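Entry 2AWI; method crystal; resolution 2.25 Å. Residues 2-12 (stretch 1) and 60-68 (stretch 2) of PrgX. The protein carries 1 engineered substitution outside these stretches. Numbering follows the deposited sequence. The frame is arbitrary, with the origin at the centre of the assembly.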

ATOM      1  N   PHE A   2     -12.822  49.622  21.541  1.00 54.60           N
ATOM      2  CA  PHE A   2     -11.664  49.254  20.674  1.00 56.74           C
ATOM      3  C   PHE A   2     -10.577  50.333  20.687  1.00 57.44           C
ATOM      4  O   PHE A   2     -10.868  51.530  20.748  1.00 56.04           O
ATOM      5  CB  PHE A   2     -12.127  49.020  19.228  1.00 61.16           C
ATOM      6  CG  PHE A   2     -13.254  48.033  19.100  1.00 61.94           C
ATOM      7  CD1 PHE A   2     -14.577  48.449  19.230  1.00 66.03           C
ATOM      8  CD2 PHE A   2     -12.996  46.684  18.876  1.00 66.43           C
ATOM      9  CE1 PHE A   2     -15.630  47.534  19.139  1.00 71.29           C
ATOM     10  CE2 PHE A   2     -14.039  45.759  18.784  1.00 70.21           C
ATOM     11  CZ  PHE A   2     -15.358  46.186  18.916  1.00 71.41           C
ATOM     12  N   LYS A   3      -9.324  49.895  20.626  1.00 57.65           N
ATOM     13  CA  LYS A   3      -8.178  50.799  20.623  1.00 57.02           C
ATOM     14  C   LYS A   3      -7.697  51.016  19.187  1.00 53.55           C
ATOM     15  O   LYS A   3      -6.522  50.807  18.879  1.00 53.64           O
ATOM     16  CB  LYS A   3      -7.048  50.196  21.462  1.00 82.71           C
ATOM     17  CG  LYS A   3      -6.750  48.748  21.093  1.00 84.60           C
ATOM     18  CD  LYS A   3      -5.599  48.156  21.891  1.00 83.65           C
ATOM     19  CE  LYS A   3      -5.388  46.692  21.515  1.00 84.60           C
ATOM     20  NZ  LYS A   3      -4.219  46.073  22.208  1.00 82.37           N
ATOM     21  N   ILE A   4      -8.609  51.436  18.314  1.00 35.98           N
ATOM     22  CA  ILE A   4      -8.279  51.664  16.911  1.00 33.13           C
ATOM     23  C   ILE A   4      -7.258  52.779  16.708  1.00 32.62           C
ATOM     24  O   ILE A   4      -6.291  52.617  15.963  1.00 33.33           O
ATOM     25  CB  ILE A   4      -9.542  51.999  16.083  1.00 34.29           C
ATOM     26  CG1 ILE A   4     -10.497  50.805  16.075  1.00 33.23           C
ATOM     27  CG2 ILE A   4      -9.151  52.348  14.666  1.00 29.16           C
ATOM     28  CD1 ILE A   4     -11.809  51.068  15.357  1.00 36.08           C
ATOM     29  N   GLY A   5      -7.474  53.912  17.364  1.00 39.48           N
ATOM     30  CA  GLY A   5      -6.553  55.024  17.225  1.00 38.95           C
ATOM     31  C   GLY A   5      -5.141  54.675  17.653  1.00 38.49           C
ATOM     32  O   GLY A   5      -4.172  55.017  16.975  1.00 39.48           O
ATOM     33  N   SER A   6      -5.014  53.985  18.780  1.00 35.67           N
ATOM     34  CA  SER A   6      -3.694  53.619  19.270  1.00 34.91           C
ATOM     35  C   SER A   6      -3.010  52.657  18.304  1.00 33.71           C
ATOM     36  O   SER A   6      -1.785  52.673  18.161  1.00 32.56           O
ATOM     37  CB  SER A   6      -3.791  52.991  20.661  1.00 41.38           C
ATOM     38  OG  SER A   6      -4.205  51.646  20.571  1.00 40.22           O
ATOM     39  N   VAL A   7      -3.796  51.818  17.638  1.00 36.12           N
ATOM     40  CA  VAL A   7      -3.227  50.887  16.673  1.00 34.42           C
ATOM     41  C   VAL A   7      -2.724  51.672  15.459  1.00 35.90           C
ATOM     42  O   VAL A   7      -1.654  51.373  14.922  1.00 35.71           O
ATOM     43  CB  VAL A   7      -4.263  49.822  16.233  1.00 32.26           C
ATOM     44  CG1 VAL A   7      -3.753  49.066  15.011  1.00 30.49           C
ATOM     45  CG2 VAL A   7      -4.508  48.834  17.381  1.00 31.21           C
ATOM     46  N   LEU A   8      -3.491  52.677  15.036  1.00 29.04           N
ATOM     47  CA  LEU A   8      -3.089  53.517  13.907  1.00 28.81           C
ATOM     48  C   LEU A   8      -1.761  54.216  14.227  1.00 29.86           C
ATOM     49  O   LEU A   8      -0.894  54.350  13.361  1.00 29.10           O
ATOM     50  CB  LEU A   8      -4.160  54.570  13.602  1.00 29.36           C
ATOM     51  CG  LEU A   8      -5.463  54.083  12.961  1.00 28.87           C
ATOM     52  CD1 LEU A   8      -6.381  55.268  12.741  1.00 28.60           C
ATOM     53  CD2 LEU A   8      -5.175  53.388  11.633  1.00 16.98           C
ATOM     54  N   LYS A   9      -1.604  54.650  15.477  1.00 29.61           N
ATOM     55  CA  LYS A   9      -0.376  55.317  15.902  1.00 30.27           C
ATOM     56  C   LYS A   9       0.800  54.345  15.844  1.00 30.79           C
ATOM     57  O   LYS A   9       1.853  54.658  15.286  1.00 29.79           O
ATOM     58  CB  LYS A   9      -0.542  55.854  17.321  1.00 37.00           C
ATOM     59  CG  LYS A   9       0.658  56.610  17.857  1.00 41.45           C
ATOM     60  CD  LYS A   9       0.340  57.223  19.213  1.00 41.50           C
ATOM     61  CE  LYS A   9       1.478  58.091  19.719  1.00 44.68           C
ATOM     62  NZ  LYS A   9       1.143  58.737  21.018  1.00 49.81           N
ATOM     63  N   GLN A  10       0.612  53.162  16.426  1.00 30.70           N
ATOM     64  CA  GLN A  10       1.644  52.131  16.429  1.00 32.46           C
ATOM     65  C   GLN A  10       2.118  51.853  15.000  1.00 28.87           C
ATOM     66  O   GLN A  10       3.314  51.886  14.715  1.00 30.14           O
ATOM     67  CB  GLN A  10       1.100  50.829  17.030  1.00 61.67           C
ATOM     68  CG  GLN A  10       2.002  49.620  16.777  1.00 64.35           C
ATOM     69  CD  GLN A  10       1.243  48.300  16.653  1.00 71.30           C
ATOM     70  OE1 GLN A  10       1.812  47.285  16.241  1.00 68.26           O
ATOM     71  NE2 GLN A  10      -0.037  48.309  17.008  1.00 73.34           N
ATOM     72  N   ILE A  11       1.166  51.577  14.111  1.00 15.87           N
ATOM     73  CA  ILE A  11       1.468  51.262  12.719  1.00 15.93           C
ATOM     74  C   ILE A  11       2.074  52.458  11.996  1.00 15.34           C
ATOM     75  O   ILE A  11       3.099  52.328  11.324  1.00 15.12           O
ATOM     76  CB  ILE A  11       0.189  50.789  11.960  1.00 27.73           C
ATOM     77  CG1 ILE A  11      -0.479  49.645  12.732  1.00 23.39           C
ATOM     78  CG2 ILE A  11       0.550  50.309  10.555  1.00 29.28           C
ATOM     79  CD1 ILE A  11      -1.784  49.139  12.120  1.00 25.54           C
ATOM     80  N   ARG A  12       1.445  53.620  12.140  1.00 24.74           N
ATOM     81  CA  ARG A  12       1.948  54.832  11.506  1.00 26.16           C
ATOM     82  C   ARG A  12       3.414  55.107  11.874  1.00 26.97           C
ATOM     83  O   ARG A  12       4.232  55.407  11.003  1.00 27.67           O
ATOM     84  CB  ARG A  12       1.085  56.038  11.894  1.00 27.68           C
ATOM     85  CG  ARG A  12       1.673  57.367  11.447  1.00 28.76           C
ATOM     86  CD  ARG A  12       0.795  58.550  11.806  1.00 21.71           C
ATOM     87  NE  ARG A  12       0.680  58.777  13.247  1.00 23.65           N
ATOM     88  CZ  ARG A  12       1.655  59.237  14.030  1.00 20.29           C
ATOM     89  NH1 ARG A  12       2.851  59.532  13.527  1.00 11.67           N
ATOM     90  NH2 ARG A  12       1.429  59.411  15.324  1.00 15.21           N
TER
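Stretch 2 60-68: EILNRAGMN

How does stretch 2 lie on stretch 1? Residues 60-67 continue a helix begun earlier in the chain and run obliquely against helix 4-12, their N-to-C directions 122° apart and the axes 8.7 Å apart at closest approach. The backbones come nearest where Ile 4 CA and Ala 65 CA stand 5.0 Å apart, a closeness that the small methyl of Ala 65 accommodates: its CB lies 3.7 Å from Ile 4 CG1.

Which side chains fill the space between the helices? Val 7, at chi1 t, points toward stretch 2, placing CG1 4.0 Å from Ile 61 CG2 and CG2 3.8 Å from Ala 65 CA. Ile 61, in the m, t rotamer, also meets the next turn of helix 4-12, its CG1 3.9 Å from Ile 11 CD1. Leu 62 starts away from stretch 1, yet its m, t conformation brings CD2 back to 4.4 Å from Ile 4 CD1.

What happens at the wider turn around Gly 66? A wider pi-type turn spans 63-67, and Gly 66 has phi 117°, where a CB would jam against the preceding carbonyl oxygen. Ala 65 O accepts a weak hydrogen bond from Lys 3 N, at 3.4 Å. Phe 2, with chi1 m, leaves sideways, but its ring reaches selenomethionine Met 67, Phe 2 CE2 lying 3.3 Å from Met 67 CG; the selenium sits obliquely, 5.0 Å from the ring centroid.

How is Arg 64 held at the polar margin? Its m, t, t chain extends back along its own helix, and chi4 of -72° turns the guanidinium so that NE and NH2 both donate to Glu 60 OE2, at 2.5 and 2.8 Å, within a salt bridge. NH1 remains available to water 1, which accepts from Arg 64 NH1 and from Gln 10 NE2, each at 3.0 Å, bridging the stretches.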

ATOM      1  N   GLU A  60      -6.985  43.484   9.187  1.00 21.96           N
ATOM      2  CA  GLU A  60      -5.897  43.225  10.117  1.00 19.65           C
ATOM      3  C   GLU A  60      -5.875  44.296  11.193  1.00 21.13           C
ATOM      4  O   GLU A  60      -5.640  44.002  12.367  1.00 17.73           O
ATOM      5  CB  GLU A  60      -4.543  43.209   9.402  1.00 18.73           C
ATOM      6  CG  GLU A  60      -3.440  42.665  10.287  1.00 25.64           C
ATOM      7  CD  GLU A  60      -2.053  42.795   9.682  1.00 29.60           C
ATOM      8  OE1 GLU A  60      -1.911  42.512   8.479  1.00 26.54           O
ATOM      9  OE2 GLU A  60      -1.105  43.160  10.415  1.00 35.15           O
ATOM     10  N   ILE A  61      -6.123  45.536  10.790  1.00 22.88           N
ATOM     11  CA  ILE A  61      -6.122  46.642  11.735  1.00 25.99           C
ATOM     12  C   ILE A  61      -7.261  46.452  12.727  1.00 26.53           C
ATOM     13  O   ILE A  61      -7.050  46.547  13.937  1.00 27.17           O
ATOM     14  CB  ILE A  61      -6.259  48.015  11.012  1.00 21.94           C
ATOM     15  CG1 ILE A  61      -5.010  48.284  10.168  1.00 18.08           C
ATOM     16  CG2 ILE A  61      -6.462  49.123  12.034  1.00 22.34           C
ATOM     17  CD1 ILE A  61      -5.032  49.608   9.390  1.00 20.53           C
ATOM     18  N   LEU A  62      -8.465  46.183  12.218  1.00 23.93           N
ATOM     19  CA  LEU A  62      -9.616  45.948  13.087  1.00 24.61           C
ATOM     20  C   LEU A  62      -9.276  44.860  14.098  1.00 23.53           C
ATOM     21  O   LEU A  62      -9.458  45.033  15.297  1.00 23.34           O
ATOM     22  CB  LEU A  62     -10.838  45.529  12.267  1.00 22.81           C
ATOM     23  CG  LEU A  62     -11.608  46.686  11.621  1.00 26.07           C
ATOM     24  CD1 LEU A  62     -12.774  46.175  10.783  1.00 28.96           C
ATOM     25  CD2 LEU A  62     -12.113  47.594  12.723  1.00 29.15           C
ATOM     26  N   ASN A  63      -8.757  43.742  13.614  1.00 28.99           N
ATOM     27  CA  ASN A  63      -8.394  42.652  14.506  1.00 29.73           C
ATOM     28  C   ASN A  63      -7.369  43.112  15.533  1.00 30.90           C
ATOM     29  O   ASN A  63      -7.533  42.868  16.722  1.00 30.98           O
ATOM     30  CB  ASN A  63      -7.843  41.467  13.707  1.00 27.30           C
ATOM     31  CG  ASN A  63      -8.938  40.588  13.133  1.00 29.60           C
ATOM     32  OD1 ASN A  63      -9.542  39.793  13.843  1.00 37.29           O
ATOM     33  ND2 ASN A  63      -9.203  40.733  11.842  1.00 36.57           N
ATOM     34  N   ARG A  64      -6.310  43.776  15.078  1.00 27.44           N
ATOM     35  CA  ARG A  64      -5.280  44.254  15.997  1.00 28.41           C
ATOM     36  C   ARG A  64      -5.876  45.165  17.061  1.00 31.86           C
ATOM     37  O   ARG A  64      -5.378  45.230  18.187  1.00 32.53           O
ATOM     38  CB  ARG A  64      -4.181  44.993  15.228  1.00 25.86           C
ATOM     39  CG  ARG A  64      -3.181  44.070  14.550  1.00 23.28           C
ATOM     40  CD  ARG A  64      -2.349  44.809  13.521  1.00 23.20           C
ATOM     41  NE  ARG A  64      -1.439  43.910  12.821  1.00 27.76           N
ATOM     42  CZ  ARG A  64      -0.362  43.367  13.371  1.00 26.08           C
ATOM     43  NH1 ARG A  64      -0.051  43.639  14.629  1.00 26.78           N
ATOM     44  NH2 ARG A  64       0.392  42.533  12.668  1.00 25.60           N
ATOM     45  N   ALA A  65      -6.950  45.859  16.700  1.00 33.96           N
ATOM     46  CA  ALA A  65      -7.631  46.768  17.616  1.00 35.96           C
ATOM     47  C   ALA A  65      -8.457  46.022  18.658  1.00 39.18           C
ATOM     48  O   ALA A  65      -9.025  46.639  19.555  1.00 42.07           O
ATOM     49  CB  ALA A  65      -8.528  47.725  16.838  1.00 30.60           C
ATOM     50  N   GLY A  66      -8.548  44.702  18.531  1.00 50.58           N
ATOM     51  CA  GLY A  66      -9.295  43.937  19.513  1.00 55.58           C
ATOM     52  C   GLY A  66     -10.527  43.161  19.076  1.00 59.31           C
ATOM     53  O   GLY A  66     -11.238  42.625  19.927  1.00 58.11           O
HETATM   54  N   MSE A  67     -10.794  43.086  17.775  1.00 62.22           N
HETATM   55  CA  MSE A  67     -11.960  42.343  17.303  1.00 68.17           C
HETATM   56  C   MSE A  67     -11.710  40.840  17.206  1.00 65.24           C
HETATM   57  O   MSE A  67     -12.438  40.115  16.521  1.00 63.36           O
HETATM   58  CB  MSE A  67     -12.427  42.882  15.953  1.00 71.35           C
HETATM   59  CG  MSE A  67     -12.948  44.299  16.035  1.00 80.07           C
HETATM   60 SE   MSE A  67     -14.287  44.666  14.703  1.00 86.79          SE
HETATM   61  CE  MSE A  67     -15.837  43.982  15.643  1.00 82.43           C
ATOM     62  N   ASN A  68     -10.679  40.382  17.911  1.00 85.80           N
ATOM     63  CA  ASN A  68     -10.313  38.972  17.937  1.00 85.80           C
ATOM     64  C   ASN A  68     -10.442  38.377  19.341  1.00 85.80           C
ATOM     65  O   ASN A  68     -10.972  37.253  19.451  1.00 85.80           O
ATOM     66  CB  ASN A  68      -8.884  38.778  17.409  1.00 67.43           C
ATOM     67  CG  ASN A  68      -7.855  39.644  18.131  1.00 68.36           C
ATOM     68  OD1 ASN A  68      -6.649  39.478  17.941  1.00 64.65           O
ATOM     69  ND2 ASN A  68      -8.327  40.573  18.955  1.00 67.68           N
TER
HETATM   70  O   HOH W   1      -0.671  45.360  17.045  1.00 59.04           O